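Local coordinates for phosphatidylglycerol lysyltransferase C-terminal domain-containing protein (Bacteroides thetaiotaomicron, PDB 2HQY) that is of unknown function but binds coenzyme A and probably belongs to the acetyltransferase-like superfamily that includes phosphatidylglycerol lysyltransferases, at residues Asp23-Asp28 and Pro284-Glu289; Met224-Glu229 and Tyr263-Glu268. All coordinates share one frame; numbering follows the deposited sequence.

Interaction 1: residues Asp23-Asp28 and Pro284-Glu289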
ATOM      1  N   ASP A  23     -13.941  19.020 -15.165  1.00 21.63           N
ATOM      2  CA  ASP A  23     -12.979  20.030 -15.593  1.00 23.22           C
ATOM      3  C   ASP A  23     -11.766  20.113 -14.663  1.00 22.65           C
ATOM      4  O   ASP A  23     -11.029  21.085 -14.659  1.00 23.12           O
ATOM      5  CB  ASP A  23     -13.682  21.382 -15.862  1.00 24.56           C
ATOM      6  CG  ASP A  23     -14.341  21.421 -17.267  1.00 28.29           C
ATOM      7  OD1 ASP A  23     -13.737  20.952 -18.290  1.00 29.89           O
ATOM      8  OD2 ASP A  23     -15.483  21.916 -17.352  1.00 34.55           O
ATOM      9  N   ARG A  24     -11.539  19.035 -13.917  1.00 21.48           N
ATOM     10  CA  ARG A  24     -10.398  18.949 -13.006  1.00 21.33           C
ATOM     11  C   ARG A  24      -9.140  18.501 -13.739  1.00 20.09           C
ATOM     12  O   ARG A  24      -9.147  17.476 -14.394  1.00 19.70           O
ATOM     13  CB  ARG A  24     -10.742  17.971 -11.882  1.00 22.55           C
ATOM     14  CG  ARG A  24     -12.075  18.317 -11.228  1.00 25.24           C
ATOM     15  CD  ARG A  24     -11.904  19.365 -10.151  1.00 29.22           C
ATOM     16  NE  ARG A  24     -11.342  18.710  -8.986  1.00 32.21           N
ATOM     17  CZ  ARG A  24     -12.056  18.179  -7.995  1.00 31.38           C
ATOM     18  NH1 ARG A  24     -11.416  17.571  -7.008  1.00 30.39           N
ATOM     19  NH2 ARG A  24     -13.394  18.265  -7.982  1.00 29.75           N
ATOM     20  N   ARG A  25      -8.064  19.274 -13.613  1.00 18.99           N
ATOM     21  CA  ARG A  25      -6.834  18.981 -14.339  1.00 18.41           C
ATOM     22  C   ARG A  25      -5.680  18.522 -13.442  1.00 18.65           C
ATOM     23  O   ARG A  25      -4.575  18.262 -13.918  1.00 18.22           O
ATOM     24  CB  ARG A  25      -6.428  20.193 -15.171  1.00 19.02           C
ATOM     25  CG  ARG A  25      -7.500  20.592 -16.163  1.00 19.60           C
ATOM     26  CD  ARG A  25      -7.013  21.684 -17.083  1.00 21.25           C
ATOM     27  NE  ARG A  25      -6.720  22.930 -16.378  1.00 22.16           N
ATOM     28  CZ  ARG A  25      -6.136  23.992 -16.941  1.00 24.76           C
ATOM     29  NH1 ARG A  25      -5.757  23.960 -18.216  1.00 23.95           N
ATOM     30  NH2 ARG A  25      -5.914  25.089 -16.226  1.00 23.74           N
ATOM     31  N   ASN A  26      -5.920  18.421 -12.141  1.00 18.41           N
ATOM     32  CA  ASN A  26      -4.787  18.112 -11.274  1.00 18.79           C
ATOM     33  C   ASN A  26      -4.347  16.644 -11.334  1.00 16.88           C
ATOM     34  O   ASN A  26      -5.186  15.720 -11.465  1.00 15.59           O
ATOM     35  CB  ASN A  26      -4.983  18.624  -9.866  1.00 21.13           C
ATOM     36  CG  ASN A  26      -6.042  17.901  -9.151  1.00 24.10           C
ATOM     37  OD1 ASN A  26      -7.211  17.973  -9.523  1.00 31.01           O
ATOM     38  ND2 ASN A  26      -5.665  17.238  -8.063  1.00 29.89           N
ATOM     39  N   CYS A  27      -3.032  16.452 -11.284  1.00 16.02           N
ATOM     40  CA  CYS A  27      -2.432  15.151 -11.576  1.00 16.71           C
ATOM     41  C   CYS A  27      -2.849  14.125 -10.556  1.00 16.33           C
ATOM     42  O   CYS A  27      -2.787  12.927 -10.827  1.00 16.15           O
ATOM     43  CB  CYS A  27      -0.891  15.245 -11.626  1.00 17.74           C
ATOM     44  SG  CYS A  27      -0.091  15.639 -10.061  1.00 18.78           S
ATOM     45  N   ASP A  28      -3.264  14.579  -9.371  1.00 16.71           N
ATOM     46  CA  ASP A  28      -3.676  13.618  -8.336  1.00 17.81           C
ATOM     47  C   ASP A  28      -4.932  12.844  -8.717  1.00 17.06           C
ATOM     48  O   ASP A  28      -5.276  11.869  -8.043  1.00 17.48           O
ATOM     49  CB  ASP A  28      -3.832  14.294  -6.986  1.00 18.97           C
ATOM     50  CG  ASP A  28      -2.484  14.768  -6.433  1.00 24.60           C
ATOM     51  OD1 ASP A  28      -1.458  14.083  -6.697  1.00 32.16           O
ATOM     52  OD2 ASP A  28      -2.440  15.796  -5.756  1.00 29.01           O
ATOM     53  N   PRO A 284       5.209  26.856 -18.933  1.00 20.58           N
ATOM     54  CA  PRO A 284       3.835  26.434 -18.675  1.00 20.80           C
ATOM     55  C   PRO A 284       2.829  27.556 -18.952  1.00 21.24           C
ATOM     56  O   PRO A 284       3.153  28.740 -18.762  1.00 21.31           O
ATOM     57  CB  PRO A 284       3.859  26.102 -17.183  1.00 20.82           C
ATOM     58  CG  PRO A 284       4.951  26.976 -16.625  1.00 20.35           C
ATOM     59  CD  PRO A 284       5.997  26.926 -17.690  1.00 20.51           C
ATOM     60  N   VAL A 285       1.635  27.184 -19.412  1.00 21.70           N
ATOM     61  CA  VAL A 285       0.537  28.144 -19.576  1.00 21.77           C
ATOM     62  C   VAL A 285      -0.140  28.406 -18.233  1.00 22.14           C
ATOM     63  O   VAL A 285      -0.718  29.464 -18.017  1.00 20.65           O
ATOM     64  CB  VAL A 285      -0.528  27.688 -20.625  1.00 21.86           C
ATOM     65  CG1 VAL A 285       0.012  27.852 -22.031  1.00 23.33           C
ATOM     66  CG2 VAL A 285      -0.963  26.258 -20.394  1.00 21.97           C
ATOM     67  N   THR A 286      -0.049  27.439 -17.319  1.00 21.86           N
ATOM     68  CA  THR A 286      -0.733  27.537 -16.037  1.00 22.54           C
ATOM     69  C   THR A 286       0.114  26.880 -14.970  1.00 21.84           C
ATOM     70  O   THR A 286       0.683  25.807 -15.196  1.00 21.30           O
ATOM     71  CB  THR A 286      -2.086  26.790 -16.065  1.00 22.68           C
ATOM     72  OG1 THR A 286      -2.968  27.450 -16.970  1.00 24.84           O
ATOM     73  CG2 THR A 286      -2.741  26.753 -14.674  1.00 24.90           C
ATOM     74  N   ILE A 287       0.214  27.536 -13.819  1.00 20.62           N
ATOM     75  CA  ILE A 287       0.729  26.871 -12.634  1.00 20.82           C
ATOM     76  C   ILE A 287      -0.478  26.678 -11.720  1.00 20.81           C
ATOM     77  O   ILE A 287      -1.058  27.652 -11.205  1.00 19.87           O
ATOM     78  CB  ILE A 287       1.889  27.664 -12.004  1.00 21.00           C
ATOM     79  CG1 ILE A 287       3.095  27.613 -12.959  1.00 22.24           C
ATOM     80  CG2 ILE A 287       2.263  27.070 -10.643  1.00 20.69           C
ATOM     81  CD1 ILE A 287       4.128  28.615 -12.633  1.00 25.31           C
ATOM     82  N   LEU A 288      -0.903  25.425 -11.608  1.00 19.64           N
ATOM     83  CA  LEU A 288      -2.173  25.087 -10.992  1.00 20.29           C
ATOM     84  C   LEU A 288      -1.974  24.949  -9.487  1.00 20.30           C
ATOM     85  O   LEU A 288      -1.490  23.938  -9.021  1.00 20.19           O
ATOM     86  CB  LEU A 288      -2.714  23.782 -11.602  1.00 20.75           C
ATOM     87  CG  LEU A 288      -4.115  23.318 -11.176  1.00 22.40           C
ATOM     88  CD1 LEU A 288      -5.236  24.247 -11.685  1.00 23.15           C
ATOM     89  CD2 LEU A 288      -4.337  21.872 -11.627  1.00 20.97           C
ATOM     90  N   GLU A 289      -2.322  25.981  -8.731  1.00 20.72           N
ATOM     91  CA  GLU A 289      -2.184  25.935  -7.271  1.00 21.85           C
ATOM     92  C   GLU A 289      -3.190  24.986  -6.646  1.00 21.16           C
ATOM     93  O   GLU A 289      -4.278  24.785  -7.183  1.00 21.82           O
ATOM     94  CB  GLU A 289      -2.356  27.344  -6.682  1.00 22.59           C
ATOM     95  CG  GLU A 289      -1.574  28.368  -7.447  1.00 27.26           C
ATOM     96  CD  GLU A 289      -2.071  29.781  -7.204  1.00 35.04           C
ATOM     97  OE1 GLU A 289      -3.314  30.008  -7.155  1.00 37.73           O
ATOM     98  OE2 GLU A 289      -1.203  30.663  -7.060  1.00 37.94           O
TER
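Leu288 meets both Arg25 and Asn26, and Thr286 meets Arg25, where a loop between helices 12-19 and 31-36 lies over the start of strand 286-295. That start is marked by a classic beta bulge, with Val285 and Thr286 both opposite Ile124 of the antiparallel strand 122-126. The strand's side chains reach across to the loop and the backbones do not pair, since even the nearest alpha carbons, those of Asn26 and Leu288, are 7.5 Å apart.

The apolar part rests on one methyl group. CG of Leu288 is anti to the backbone N (chi1 -175°), which carries CD2 out to the junction of Arg25 and Asn26. There Leu288 CD2 lies 3.8 Å from Asn26 CB. The distance from Leu288 CD2 to Arg25 C is 4.0 Å. The leucine therefore packs largely against main chain and the first side-chain carbon of Asn26.

The second part is a van der Waals contact of polar groups. The Arg25 chain runs extended at chi2 and then bends at chi3 (-64°), crossing the Thr286 side chain at about a right angle. Its NH2 approaches Thr286 OG1 obliquely at 3.8 Å, and Thr286 CG2 is 3.9 Å from the same NH2, so the guanidinium end touches both branches of the threonine almost equally.

Neighbouring residues hold on to both segments. Arg25 also makes a cation-pi interaction with Tyr263, while the side-chain oxygen OD2 of Asp122 accepts from Cys27 N. Because Asp122 is also the backbone partner of Leu288, a single residue of strand 122-126 links the loop to the leucine's strand. On the loop's side, the closest side-chain atom of Arg25 to the leucine methyl is CB, 4.4 Å from Leu288 CD2.

Interaction 2: residues Met224-Glu229 and Tyr263-Glu268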
ATOM      1  N   MET A 224      -0.916   9.095 -18.474  1.00 11.96           N
ATOM      2  CA  MET A 224      -2.223   8.794 -19.050  1.00 12.04           C
ATOM      3  C   MET A 224      -3.136   9.994 -18.903  1.00 11.73           C
ATOM      4  O   MET A 224      -2.786  10.965 -18.236  1.00 12.48           O
ATOM      5  CB  MET A 224      -2.848   7.526 -18.377  1.00 11.80           C
ATOM      6  CG  MET A 224      -3.255   7.641 -16.842  1.00 14.10           C
ATOM      7  SD  MET A 224      -3.948   6.096 -16.164  1.00  6.80           S
ATOM      8  CE  MET A 224      -5.542   6.030 -17.024  1.00 16.09           C
ATOM      9  N   PRO A 225      -4.334   9.939 -19.505  1.00 12.86           N
ATOM     10  CA  PRO A 225      -5.258  11.075 -19.365  1.00 12.91           C
ATOM     11  C   PRO A 225      -5.655  11.345 -17.904  1.00 14.19           C
ATOM     12  O   PRO A 225      -5.769  10.401 -17.093  1.00 14.99           O
ATOM     13  CB  PRO A 225      -6.490  10.615 -20.183  1.00 12.81           C
ATOM     14  CG  PRO A 225      -5.886   9.680 -21.203  1.00 13.49           C
ATOM     15  CD  PRO A 225      -4.896   8.895 -20.373  1.00 13.26           C
ATOM     16  N   ILE A 226      -5.844  12.630 -17.583  1.00 14.23           N
ATOM     17  CA  ILE A 226      -6.402  13.074 -16.296  1.00 13.79           C
ATOM     18  C   ILE A 226      -7.876  13.433 -16.504  1.00 13.62           C
ATOM     19  O   ILE A 226      -8.745  13.030 -15.732  1.00 14.12           O
ATOM     20  CB  ILE A 226      -5.645  14.290 -15.728  1.00 13.93           C
ATOM     21  CG1 ILE A 226      -4.235  13.875 -15.279  1.00 13.32           C
ATOM     22  CG2 ILE A 226      -6.422  14.910 -14.510  1.00 13.16           C
ATOM     23  CD1 ILE A 226      -3.217  15.082 -15.312  1.00 12.99           C
ATOM     24  N   ASN A 227      -8.143  14.216 -17.541  1.00 14.01           N
ATOM     25  CA  ASN A 227      -9.530  14.429 -17.954  1.00 14.70           C
ATOM     26  C   ASN A 227      -9.599  14.464 -19.474  1.00 15.43           C
ATOM     27  O   ASN A 227      -8.596  14.180 -20.152  1.00 14.69           O
ATOM     28  CB  ASN A 227     -10.178  15.655 -17.261  1.00 14.82           C
ATOM     29  CG  ASN A 227      -9.781  17.003 -17.890  1.00 15.64           C
ATOM     30  OD1 ASN A 227      -8.886  17.086 -18.733  1.00 15.05           O
ATOM     31  ND2 ASN A 227     -10.510  18.053 -17.522  1.00 19.82           N
ATOM     32  N   HIS A 228     -10.758  14.804 -20.016  1.00 16.37           N
ATOM     33  CA  HIS A 228     -10.997  14.747 -21.453  1.00 17.11           C
ATOM     34  C   HIS A 228     -10.023  15.569 -22.297  1.00 16.86           C
ATOM     35  O   HIS A 228      -9.791  15.245 -23.410  1.00 18.63           O
ATOM     36  CB  HIS A 228     -12.427  15.110 -21.773  1.00 17.43           C
ATOM     37  CG  HIS A 228     -12.735  16.537 -21.523  1.00 18.62           C
ATOM     38  ND1 HIS A 228     -13.120  17.006 -20.301  1.00 20.93           N
ATOM     39  CD2 HIS A 228     -12.672  17.607 -22.326  1.00 18.89           C
ATOM     40  CE1 HIS A 228     -13.284  18.303 -20.355  1.00 21.19           C
ATOM     41  NE2 HIS A 228     -13.025  18.691 -21.578  1.00 20.18           N
ATOM     42  N   GLU A 229      -9.456  16.618 -21.736  1.00 16.57           N
ATOM     43  CA  GLU A 229      -8.510  17.485 -22.425  1.00 17.05           C
ATOM     44  C   GLU A 229      -7.108  17.671 -21.792  1.00 16.19           C
ATOM     45  O   GLU A 229      -6.374  18.537 -22.178  1.00 15.43           O
ATOM     46  CB  GLU A 229      -9.115  18.864 -22.673  1.00 16.84           C
ATOM     47  CG  GLU A 229      -9.473  19.596 -21.436  1.00 16.12           C
ATOM     48  CD  GLU A 229     -10.022  20.985 -21.672  1.00 20.03           C
ATOM     49  OE1 GLU A 229     -10.257  21.338 -22.805  1.00 24.88           O
ATOM     50  OE2 GLU A 229     -10.210  21.707 -20.727  1.00 22.23           O
ATOM     51  N   TYR A 263      -3.877  19.994 -23.095  1.00 17.44           N
ATOM     52  CA  TYR A 263      -2.984  20.334 -21.996  1.00 17.59           C
ATOM     53  C   TYR A 263      -2.164  19.132 -21.579  1.00 16.68           C
ATOM     54  O   TYR A 263      -2.647  17.999 -21.617  1.00 17.20           O
ATOM     55  CB  TYR A 263      -3.774  20.828 -20.787  1.00 17.96           C
ATOM     56  CG  TYR A 263      -4.606  22.023 -21.128  1.00 19.33           C
ATOM     57  CD1 TYR A 263      -4.003  23.247 -21.359  1.00 19.50           C
ATOM     58  CD2 TYR A 263      -5.982  21.916 -21.263  1.00 19.30           C
ATOM     59  CE1 TYR A 263      -4.762  24.368 -21.715  1.00 21.86           C
ATOM     60  CE2 TYR A 263      -6.755  23.031 -21.611  1.00 20.84           C
ATOM     61  CZ  TYR A 263      -6.127  24.244 -21.827  1.00 19.74           C
ATOM     62  OH  TYR A 263      -6.866  25.357 -22.160  1.00 22.47           O
ATOM     63  N   ILE A 264      -0.928  19.395 -21.171  1.00 16.53           N
ATOM     64  CA  ILE A 264      -0.079  18.326 -20.621  1.00 16.44           C
ATOM     65  C   ILE A 264       0.279  18.755 -19.198  1.00 16.30           C
ATOM     66  O   ILE A 264       0.811  19.842 -18.992  1.00 16.96           O
ATOM     67  CB  ILE A 264       1.215  18.085 -21.434  1.00 15.40           C
ATOM     68  CG1 ILE A 264       0.920  17.619 -22.865  1.00 17.05           C
ATOM     69  CG2 ILE A 264       2.077  17.018 -20.693  1.00 15.24           C
ATOM     70  CD1 ILE A 264       2.194  17.488 -23.736  1.00 18.07           C
ATOM     71  N   ASN A 265      -0.066  17.927 -18.216  1.00 16.04           N
ATOM     72  CA  ASN A 265       0.257  18.206 -16.822  1.00 15.94           C
ATOM     73  C   ASN A 265       1.515  17.386 -16.447  1.00 15.76           C
ATOM     74  O   ASN A 265       1.482  16.135 -16.416  1.00 15.89           O
ATOM     75  CB  ASN A 265      -0.947  17.834 -15.932  1.00 16.07           C
ATOM     76  CG  ASN A 265      -0.728  18.160 -14.447  1.00 17.30           C
ATOM     77  OD1 ASN A 265       0.399  18.120 -13.940  1.00 16.79           O
ATOM     78  ND2 ASN A 265      -1.823  18.463 -13.741  1.00 15.50           N
ATOM     79  N   ARG A 266       2.621  18.080 -16.186  1.00 16.05           N
ATOM     80  CA  ARG A 266       3.893  17.411 -15.807  1.00 16.58           C
ATOM     81  C   ARG A 266       4.185  17.494 -14.305  1.00 16.23           C
ATOM     82  O   ARG A 266       5.332  17.351 -13.872  1.00 17.15           O
ATOM     83  CB  ARG A 266       5.068  17.946 -16.650  1.00 16.13           C
ATOM     84  CG  ARG A 266       4.866  17.683 -18.150  1.00 17.13           C
ATOM     85  CD  ARG A 266       5.953  18.270 -19.050  1.00 18.55           C
ATOM     86  NE  ARG A 266       7.276  17.813 -18.640  1.00 16.86           N
ATOM     87  CZ  ARG A 266       7.852  16.670 -18.987  1.00 21.34           C
ATOM     88  NH1 ARG A 266       7.258  15.806 -19.808  1.00 21.92           N
ATOM     89  NH2 ARG A 266       9.054  16.410 -18.493  1.00 23.63           N
ATOM     90  N   GLU A 267       3.141  17.730 -13.514  1.00 16.07           N
ATOM     91  CA  GLU A 267       3.188  17.569 -12.050  1.00 16.45           C
ATOM     92  C   GLU A 267       4.012  18.650 -11.336  1.00 17.32           C
ATOM     93  O   GLU A 267       4.169  19.762 -11.851  1.00 16.99           O
ATOM     94  CB  GLU A 267       3.548  16.105 -11.644  1.00 16.99           C
ATOM     95  CG  GLU A 267       2.773  15.100 -12.530  1.00 15.92           C
ATOM     96  CD  GLU A 267       2.622  13.690 -11.948  1.00 16.27           C
ATOM     97  OE1 GLU A 267       3.452  13.262 -11.121  1.00 19.11           O
ATOM     98  OE2 GLU A 267       1.633  13.008 -12.322  1.00 19.66           O
ATOM     99  N   GLU A 268       4.520  18.335 -10.152  1.00 18.12           N
ATOM    100  CA  GLU A 268       4.966  19.381  -9.217  1.00 18.57           C
ATOM    101  C   GLU A 268       6.478  19.514  -9.164  1.00 19.25           C
ATOM    102  O   GLU A 268       7.193  18.601  -9.580  1.00 18.07           O
ATOM    103  CB  GLU A 268       4.432  19.057  -7.824  1.00 19.74           C
ATOM    104  CG  GLU A 268       2.940  18.855  -7.790  1.00 22.56           C
ATOM    105  CD  GLU A 268       2.530  17.451  -7.474  1.00 30.17           C
ATOM    106  OE1 GLU A 268       3.176  16.499  -7.993  1.00 31.51           O
ATOM    107  OE2 GLU A 268       1.542  17.311  -6.706  1.00 33.13           O
TER
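CG of Glu229 is set between its backbone N and carbonyl carbon (chi1 62°), and beyond it the chain is extended; CG of Tyr263 instead stands beside its backbone N. The two side chains consequently run alongside each other in the same direction. Glu229 CD reaches the ring edge in its plane, with the carboxylate turned 84° against the ring, and Glu229 OE2 is 3.8 Å from Tyr263 CE2.

At the backbone end of this pair, Tyr263 N donates to Glu229 O over 3.0 Å, a nearly straight bond (161° at the hydrogen). Strand 263-265 also pairs with Phe231, so Glu229 extends the grip of strand 230-238 backward into its hairpin turn. Two Asx turns shape the ends: Asn227 OD1 accepts from Glu229 N, which sits above the carbonyl plane, and Asn265 OD1 takes Glu267 N at 2.8 Å. Between them Ile226 CD1 presses on Asn265 CB at 3.6 Å, crossing that side chain at about a right angle.

Replacing Glu229 by an alanine would remove the carboxylate, which would probably leave the CD2-CE2 edge of Tyr263 without its acidic neighbour. Because the carboxylate carbon lies in the ring plane, at the electropositive C-H edge, the pairing is likely to be electrostatically complementary.

Overall arrangement
The two contacts have centres about 8 Å apart, and strand 122-126 lies between them, pairing antiparallel with 286-295 of interaction 1 and with 263-265 of interaction 2. In chain order, 23-28 comes first, then 224-229, 263-268 and finally 284-289, so both halves of interaction 2 fall between those of interaction 1. They meet directly: Arg25 O is 2.8 Å from Asn265 ND2, and Asn26 O packs on Ile226 CG2 at 3.4 Å. The loop 23-28 thus packs against the hairpin turn 224-229 and is probably hydrogen-bonded to strand 263-265, which joins a loop from early in the chain to strands from its last third. Neither contact enters the ligand pocket; Asn265's side chain is about 13 Å from the bound coenzyme A.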